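Local coordinates for protein 3-polyprenyl-4-hydroxybenzoate decarboxylase and related decarboxylases (Pelotomaculum thermopropionicum, PDB 6H6X) that binds prenylated FMN and carboxylates 2-furoic acid to 2,5-furandicarboxylic acid, probably also decarboxylating aromatic acids as UbiD-family enzymes do, at residues 222-227 and 233-238; 287-290 and 294-297; 316-321 and 343-348. The protein carries 8 engineered substitutions. One frame throughout, in Å; residues are numbered along the deposited sequence.

The three contacts follow one another along the chain without overlap. Contact 1 is a beta hairpin, strands 223-226 and 233-235, within the Rift-related domain that carries the flavin and manganese sites. Contact 2, centred about 22 Å from it, joins the end of strand 286-287 to the start of helix 294-315 and borders the prenylated FMN. That helix leads straight into contact 3, whose centre is about 33 Å from that of contact 2 and about 43 Å from that of contact 1, on the opposite side of the chain's centre from contact 1. Contact 3 belongs to the C-terminal domain, so helix 294-315 links the cofactor pocket to the sheet near the calcium site.

Contact 1. Residues 222-227 and 233-238; sequences LELVKC and EVPAGA
Leu224, Val225 and Lys226 pair antiparallel with Pro235, Val234 and Glu233 to form a twisted beta hairpin, the short strand axes inclined at 137° and approaching to 4.4 Å. Val225 and Val234 are the hydrogen-bonded pair: Val225 N reaches Val234 O at 2.9 Å, and Val234 N returns the bond to Val225 O. A third rung, Ala236 N to Glu223 O, is nearly straight at hydrogen (172°) although the donor lies 31° from the carbonyl plane. Pro235 falls at a non-hydrogen-bonded position opposite Leu224, where its missing N-H costs no rung.

On one face Lys226 and Glu233 run side by side. The lysine chain folds at its second and third torsions, bringing Lys226 NZ to 2.9 Å from Glu233 OE2, which it meets on the anti lone pair. This salt bridge is one of several: NZ also pairs with Asp231, while Glu233 OE1 is held by Arg146 and Arg139, which would be expected to offset the charge of this buried acid. Leu224 CD1 lies 3.9 Å from Glu233 CB, and the other leucine methyl turns toward the Val234 carbonyl. Val225 and Val234 share the other face, with Val225 CG1 3.9 Å from Val234 CG2; Val234 packs on Ala187 and Val241. At the end of the pairing, Val234 CG1 meets Cys227 SG at 3.5 Å.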
# COMPACT_ATOMS: atom_id res chain seq x y z
N LEU B 222 -34.99 8.21 14.64
CA LEU B 222 -35.34 7.29 13.60
C LEU B 222 -36.82 6.96 13.73
O LEU B 222 -37.31 6.67 14.83
CB LEU B 222 -34.47 6.04 13.74
CG LEU B 222 -34.62 4.95 12.74
CD1 LEU B 222 -34.19 5.42 11.35
CD2 LEU B 222 -33.78 3.76 13.25
N GLU B 223 -37.54 7.02 12.61
CA GLU B 223 -38.98 6.79 12.60
C GLU B 223 -39.24 5.33 12.26
O GLU B 223 -38.68 4.82 11.30
CB GLU B 223 -39.66 7.77 11.64
CG GLU B 223 -39.51 9.21 12.15
CD GLU B 223 -40.18 10.30 11.33
OE1 GLU B 223 -40.86 10.01 10.31
OE2 GLU B 223 -40.03 11.50 11.71
N LEU B 224 -40.03 4.66 13.12
CA LEU B 224 -40.35 3.28 13.02
C LEU B 224 -41.82 3.11 12.79
O LEU B 224 -42.62 3.98 13.12
CB LEU B 224 -39.97 2.54 14.26
CG LEU B 224 -38.52 2.60 14.65
CD1 LEU B 224 -38.30 1.73 15.91
CD2 LEU B 224 -37.61 2.16 13.52
N VAL B 225 -42.16 1.95 12.25
CA VAL B 225 -43.53 1.54 12.04
C VAL B 225 -43.69 0.06 12.40
O VAL B 225 -42.71 -0.70 12.36
CB VAL B 225 -43.96 1.88 10.59
CG1 VAL B 225 -43.07 1.13 9.58
CG2 VAL B 225 -45.41 1.51 10.38
N LYS B 226 -44.89 -0.35 12.79
CA LYS B 226 -45.16 -1.75 13.14
C LYS B 226 -45.25 -2.57 11.89
O LYS B 226 -45.76 -2.09 10.88
CB LYS B 226 -46.51 -1.92 13.85
CG LYS B 226 -46.65 -1.30 15.21
CD LYS B 226 -45.69 -1.82 16.27
CE LYS B 226 -46.06 -3.18 16.75
NZ LYS B 226 -45.24 -3.46 17.98
N CYS B 227 -44.80 -3.82 11.99
CA CYS B 227 -44.94 -4.82 10.92
C CYS B 227 -46.36 -5.33 10.82
O CYS B 227 -47.12 -5.27 11.77
CB CYS B 227 -43.99 -5.99 11.20
SG CYS B 227 -42.27 -5.54 10.85
N GLU B 233 -40.82 -3.85 15.05
CA GLU B 233 -40.80 -2.50 14.49
C GLU B 233 -39.69 -2.41 13.42
O GLU B 233 -38.64 -3.06 13.56
CB GLU B 233 -40.54 -1.48 15.62
CG GLU B 233 -41.56 -1.51 16.77
CD GLU B 233 -41.37 -2.69 17.73
OE1 GLU B 233 -40.21 -2.97 18.19
OE2 GLU B 233 -42.36 -3.39 18.01
N VAL B 234 -39.94 -1.65 12.35
CA VAL B 234 -38.99 -1.51 11.23
C VAL B 234 -38.89 -0.05 10.82
O VAL B 234 -39.82 0.67 11.07
CB VAL B 234 -39.35 -2.34 10.00
CG1 VAL B 234 -39.31 -3.83 10.32
CG2 VAL B 234 -40.70 -1.95 9.42
N PRO B 235 -37.76 0.39 10.24
CA PRO B 235 -37.66 1.80 9.81
C PRO B 235 -38.70 2.15 8.74
O PRO B 235 -38.85 1.44 7.77
CB PRO B 235 -36.25 1.91 9.27
CG PRO B 235 -35.51 0.83 9.95
CD PRO B 235 -36.48 -0.32 10.07
N ALA B 236 -39.47 3.20 9.01
CA ALA B 236 -40.60 3.63 8.15
C ALA B 236 -40.15 3.95 6.75
O ALA B 236 -40.86 3.68 5.77
CB ALA B 236 -41.28 4.88 8.76
N GLY B 237 -38.97 4.57 6.66
CA GLY B 237 -38.39 4.95 5.39
C GLY B 237 -37.58 3.88 4.64
O GLY B 237 -37.00 4.20 3.64
N ALA B 238 -37.54 2.63 5.10
CA ALA B 238 -36.76 1.59 4.41
C ALA B 238 -37.31 1.36 2.99
O ALA B 238 -38.39 1.77 2.71
CB ALA B 238 -36.79 0.28 5.20

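Contact 2. Residues 287-290 and 294-297; sequences HTII and REHL. With 4LU (1-deoxy-5-O-phosphono-1-(3,3,4,5-tetramethyl-9,11-dioxo-2,3,8,9,10,11-hexahydro-7H-quinolino[1,8-fg]pteridin-12-ium-7-y l)-D-ribitol), chain I.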
# COMPACT_ATOMS: atom_id res chain seq x y z
N HIS B 287 -30.58 -2.83 -2.19
CA HIS B 287 -29.18 -2.56 -1.81
C HIS B 287 -28.48 -3.90 -1.56
O HIS B 287 -29.00 -4.78 -0.85
CB HIS B 287 -29.15 -1.70 -0.58
CG HIS B 287 -27.79 -1.48 -0.01
ND1 HIS B 287 -27.59 -1.34 1.34
CD2 HIS B 287 -26.58 -1.37 -0.58
CE1 HIS B 287 -26.32 -1.09 1.56
NE2 HIS B 287 -25.69 -1.10 0.41
N THR B 288 -27.33 -4.11 -2.20
CA THR B 288 -26.52 -5.26 -1.85
C THR B 288 -25.14 -4.81 -1.37
O THR B 288 -24.66 -3.75 -1.78
CB THR B 288 -26.41 -6.25 -3.01
OG1 THR B 288 -25.96 -7.49 -2.47
CG2 THR B 288 -25.48 -5.75 -4.14
N ILE B 289 -24.57 -5.59 -0.47
CA ILE B 289 -23.19 -5.34 -0.02
C ILE B 289 -22.38 -6.49 -0.59
O ILE B 289 -22.70 -7.65 -0.37
CB ILE B 289 -23.11 -5.30 1.51
CG1 ILE B 289 -23.69 -3.98 2.04
CG2 ILE B 289 -21.68 -5.44 1.98
CD1 ILE B 289 -24.03 -4.05 3.55
N ILE B 290 -21.36 -6.16 -1.36
CA ILE B 290 -20.50 -7.19 -1.94
C ILE B 290 -19.53 -7.63 -0.85
O ILE B 290 -18.86 -6.78 -0.25
CB ILE B 290 -19.73 -6.63 -3.12
CG1 ILE B 290 -20.73 -6.30 -4.25
CG2 ILE B 290 -18.75 -7.66 -3.64
CD1 ILE B 290 -20.10 -5.36 -5.27
N ARG B 294 -14.93 -2.60 0.45
CA ARG B 294 -14.67 -1.52 1.42
C ARG B 294 -15.88 -1.19 2.25
O ARG B 294 -15.76 -0.99 3.45
CB ARG B 294 -14.14 -0.27 0.72
CG ARG B 294 -12.70 -0.39 0.19
CD ARG B 294 -11.78 -0.67 1.35
NE ARG B 294 -10.38 -0.38 1.01
CZ ARG B 294 -9.47 -1.27 0.63
NH1 ARG B 294 -9.76 -2.61 0.49
NH2 ARG B 294 -8.24 -0.83 0.42
N GLU B 295 -17.05 -1.25 1.63
CA GLU B 295 -18.30 -1.03 2.32
C GLU B 295 -18.51 -2.11 3.39
O GLU B 295 -18.89 -1.81 4.53
CB GLU B 295 -19.45 -1.01 1.31
CG GLU B 295 -20.85 -0.81 1.84
CD GLU B 295 -21.97 -0.92 0.73
OE1 GLU B 295 -21.84 -1.68 -0.29
OE2 GLU B 295 -23.02 -0.23 0.90
N HIS B 296 -18.30 -3.37 3.03
CA HIS B 296 -18.42 -4.45 3.98
C HIS B 296 -17.40 -4.29 5.11
O HIS B 296 -17.77 -4.32 6.27
CB HIS B 296 -18.23 -5.79 3.29
CG HIS B 296 -18.39 -6.97 4.18
ND1 HIS B 296 -17.90 -8.20 3.86
CD2 HIS B 296 -18.96 -7.10 5.40
CE1 HIS B 296 -18.21 -9.08 4.80
NE2 HIS B 296 -18.84 -8.43 5.76
N LEU B 297 -16.14 -4.12 4.74
CA LEU B 297 -15.06 -4.03 5.73
C LEU B 297 -15.21 -2.82 6.67
O LEU B 297 -15.09 -2.98 7.89
CB LEU B 297 -13.69 -4.01 5.01
CG LEU B 297 -13.33 -5.29 4.23
CD1 LEU B 297 -11.94 -5.22 3.70
CD2 LEU B 297 -13.59 -6.57 5.04
C9 4LU I . -22.06 -8.01 9.19
C8 4LU I . -22.06 -7.29 7.96
C7 4LU I . -22.21 -7.91 6.72
C10 4LU I . -22.59 -11.50 10.49
C6 4LU I . -22.12 -9.43 6.68
N3 4LU I . -23.94 -13.95 10.57
C2 4LU I . -23.62 -13.29 11.74
C13 4LU I . -22.04 -9.86 3.99
C5 4LU I . -22.28 -10.32 5.42
C1 4LU I . -21.97 -12.29 6.85
O2 4LU I . -23.94 -13.81 12.85
N1 4LU I . -22.97 -12.09 11.69
C4 4LU I . -23.62 -13.45 9.34
O4 4LU I . -23.95 -14.07 8.30
C4A 4LU I . -22.89 -12.14 9.26
N5 4LU I . -22.55 -11.52 8.01
C3 4LU I . -22.27 -11.79 5.64
C12 4LU I . -23.84 -10.29 5.30
C5A 4LU I . -22.28 -10.12 7.96
C7M 4LU I . -22.19 -7.10 5.43
C8M 4LU I . -21.96 -5.79 8.11
C9A 4LU I . -22.12 -9.42 9.26
N10 4LU I . -21.95 -10.24 10.45
C1' 4LU I . -21.61 -9.64 11.74
C2' 4LU I . -22.77 -9.15 12.63
O2' 4LU I . -23.77 -8.42 11.91
C3' 4LU I . -22.19 -8.21 13.67
O3' 4LU I . -21.06 -8.84 14.30
C4' 4LU I . -23.23 -7.76 14.70
O4' 4LU I . -22.87 -6.55 15.43
C5' 4LU I . -23.60 -8.79 15.75
O5' 4LU I . -24.58 -8.05 16.52
P 4LU I . -25.02 -8.45 18.02
O2P 4LU I . -26.22 -7.56 18.39
O3P 4LU I . -25.48 -9.94 17.94
O1P 4LU I . -23.79 -8.16 18.88
O HOH W 1 -20.54 -3.52 -1.80
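Glu295 OE2 is gripped by two N-H groups, His287 NE2 at 2.9 Å and the backbone N of Leu60, while its partner OE1 accepts from Gly59 N and from a water. The histidine points NE2 edge-on at the carboxylate, with OE2 close to the ring plane. The donor arrives on the syn side, 32° out of the carboxylate plane, and the two planes are turned 44° apart. The bond is moderately bent, 150° at hydrogen. The water, 2.7 Å from Glu295 OE1, accepts in turn from Ile290 N at 2.8 Å and so ties the acid to the backbone of the loop that leads into helix 294-315.

Glu295 and His296, neighbours in the first turn of that helix, part company here. Each carries CG anti to its own N, yet Glu295 extends toward strand 56-58 and His296 toward the prenylated FMN. Ile289 wedges between them, with Ile289 CG1 3.7 Å from Glu295 CD and Ile289 CG2 3.7 Å from His296 CB. That same CG2 looks onto the flavin methyl C7M. The His296 ring comes closest to the cofactor at CD2, 3.2 Å from C7M, and has the methyl C13, carried by the prenyl-derived ring, over one face, displaced toward the rim. Its ND1 accepts the backbone N-H of Ala292, which fixes the rotation of the ring.

Four donors satisfy the buried Glu295 carboxylate and hold its orientation. It thereby joins the turn after strand 56-58, His287 and the helix start directly behind the two residues, Ile289 and His296, that line the dimethyl end of the cofactor.

Contact 3. Residues 316-321 and 343-348; sequences VPTVKN and EGEAKR. Engineered in segment 343-348: Arg348 (natural residue Asn).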
# COMPACT_ATOMS: atom_id res chain seq x y z
N VAL B 316 -3.89 3.93 28.04
CA VAL B 316 -2.83 4.69 27.41
C VAL B 316 -3.40 6.03 26.98
O VAL B 316 -3.77 6.22 25.79
CB VAL B 316 -2.20 3.93 26.22
CG1 VAL B 316 -1.05 4.73 25.61
CG2 VAL B 316 -1.72 2.55 26.63
N PRO B 317 -3.48 6.97 27.94
CA PRO B 317 -4.17 8.24 27.65
C PRO B 317 -3.50 9.07 26.57
O PRO B 317 -4.12 9.93 25.96
CB PRO B 317 -4.16 8.98 29.01
CG PRO B 317 -3.16 8.26 29.87
CD PRO B 317 -3.15 6.84 29.37
N THR B 318 -2.22 8.79 26.30
CA THR B 318 -1.46 9.41 25.21
C THR B 318 -1.81 8.91 23.76
O THR B 318 -1.29 9.41 22.77
CB THR B 318 0.04 9.18 25.48
OG1 THR B 318 0.28 7.78 25.72
CG2 THR B 318 0.48 9.95 26.72
N VAL B 319 -2.68 7.92 23.62
CA VAL B 319 -3.16 7.47 22.29
C VAL B 319 -3.77 8.60 21.47
O VAL B 319 -4.62 9.28 21.95
CB VAL B 319 -4.17 6.31 22.44
CG1 VAL B 319 -5.51 6.81 22.99
CG2 VAL B 319 -4.37 5.58 21.12
N LYS B 320 -3.32 8.81 20.25
CA LYS B 320 -3.92 9.78 19.34
C LYS B 320 -4.97 9.10 18.41
O LYS B 320 -6.04 9.68 18.16
CB LYS B 320 -2.85 10.44 18.49
N ASN B 321 -4.66 7.93 17.84
CA ASN B 321 -5.58 7.28 16.89
C ASN B 321 -5.37 5.78 16.78
O ASN B 321 -4.34 5.24 17.24
CB ASN B 321 -5.44 7.93 15.52
CG ASN B 321 -6.80 8.08 14.77
OD1 ASN B 321 -7.87 7.45 15.10
ND2 ASN B 321 -6.78 8.95 13.79
N GLU B 343 8.72 5.35 28.20
CA GLU B 343 8.94 4.05 27.58
C GLU B 343 7.98 3.15 28.34
O GLU B 343 7.63 3.46 29.50
CB GLU B 343 10.38 3.56 27.68
CG GLU B 343 10.77 2.61 26.54
CD GLU B 343 11.34 3.31 25.28
OE1 GLU B 343 12.04 2.61 24.50
OE2 GLU B 343 11.11 4.52 25.02
N GLY B 344 7.51 2.09 27.69
CA GLY B 344 6.48 1.24 28.30
C GLY B 344 5.05 1.46 27.75
O GLY B 344 4.18 0.58 27.90
N GLU B 345 4.80 2.62 27.15
CA GLU B 345 3.51 2.90 26.55
C GLU B 345 3.16 1.99 25.36
O GLU B 345 2.02 1.62 25.22
CB GLU B 345 3.40 4.37 26.18
CG GLU B 345 3.26 5.26 27.40
CD GLU B 345 3.15 6.74 27.08
OE1 GLU B 345 2.82 7.12 25.94
OE2 GLU B 345 3.42 7.57 27.98
N ALA B 346 4.16 1.57 24.58
CA ALA B 346 3.93 0.72 23.43
C ALA B 346 3.35 -0.61 23.88
O ALA B 346 2.29 -1.00 23.38
CB ALA B 346 5.20 0.53 22.62
N LYS B 347 4.00 -1.25 24.84
CA LYS B 347 3.51 -2.52 25.42
C LYS B 347 2.12 -2.43 25.99
O LYS B 347 1.30 -3.34 25.77
CB LYS B 347 4.46 -3.10 26.50
N ARG B 348 1.82 -1.35 26.70
CA ARG B 348 0.48 -1.14 27.25
C ARG B 348 -0.57 -0.96 26.12
O ARG B 348 -1.66 -1.49 26.21
CB ARG B 348 0.45 0.07 28.20
CG ARG B 348 1.25 -0.14 29.51
CD ARG B 348 1.43 1.18 30.28
NE ARG B 348 0.15 1.73 30.72
CZ ARG B 348 -0.61 1.25 31.73
NH1 ARG B 348 -0.21 0.20 32.46
NH2 ARG B 348 -1.77 1.83 32.01
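Thr318 sets OG1 between its backbone N and carbonyl carbon (chi1 52°), while Glu345 stretches out beyond CG (chi2 179°), and the two side chains meet from opposite directions. Thr318 OG1 donates to Glu345 OE1 at 2.6 Å. It comes from well above the carboxylate, 65° out of its plane, rather than in the plane of the acid. The methyl of the threonine follows it in: Thr318 CG2 lies 3.8 Å from Glu345 OE1.

The contact belongs to the C-terminal domain. Strand 333-338, helix 345-356 and strand 362-367 form a beta-alpha-beta crossover, and the turn before the edge strand 319-324 packs against the start of that helix. A type I turn, closed by Val319 N to Val316 O at 3.0 Å, presents Val316 and Thr318 to the helix; just beyond it, Lys320 and Asn321 facing Ser337 make a classic beta bulge. Gly344 is the N-cap, its carbonyl O accepting from Arg348 N at 3.3 Å in the first helical turn. Val316 packs along this turn: Val316 CG2 lies 3.7 Å from Arg348 CB and 4.1 Å from Glu345 O, while the side chain also rests on Ile338 of the neighbouring strand. Arg348 is an engineered residue; its chain bends at the third torsion, and NH2 bonds to Asn315 O at the end of helix 294-315.

Glu345 OE2 turns to the loop before the helix, taking the N-H of His342 and, weakly, that of Lys341. One carboxylate thus joins the turn at 316-319 to the loop entering the helix. Glu345 stands in the first turn, where the helix dipole would probably stabilise its negative charge.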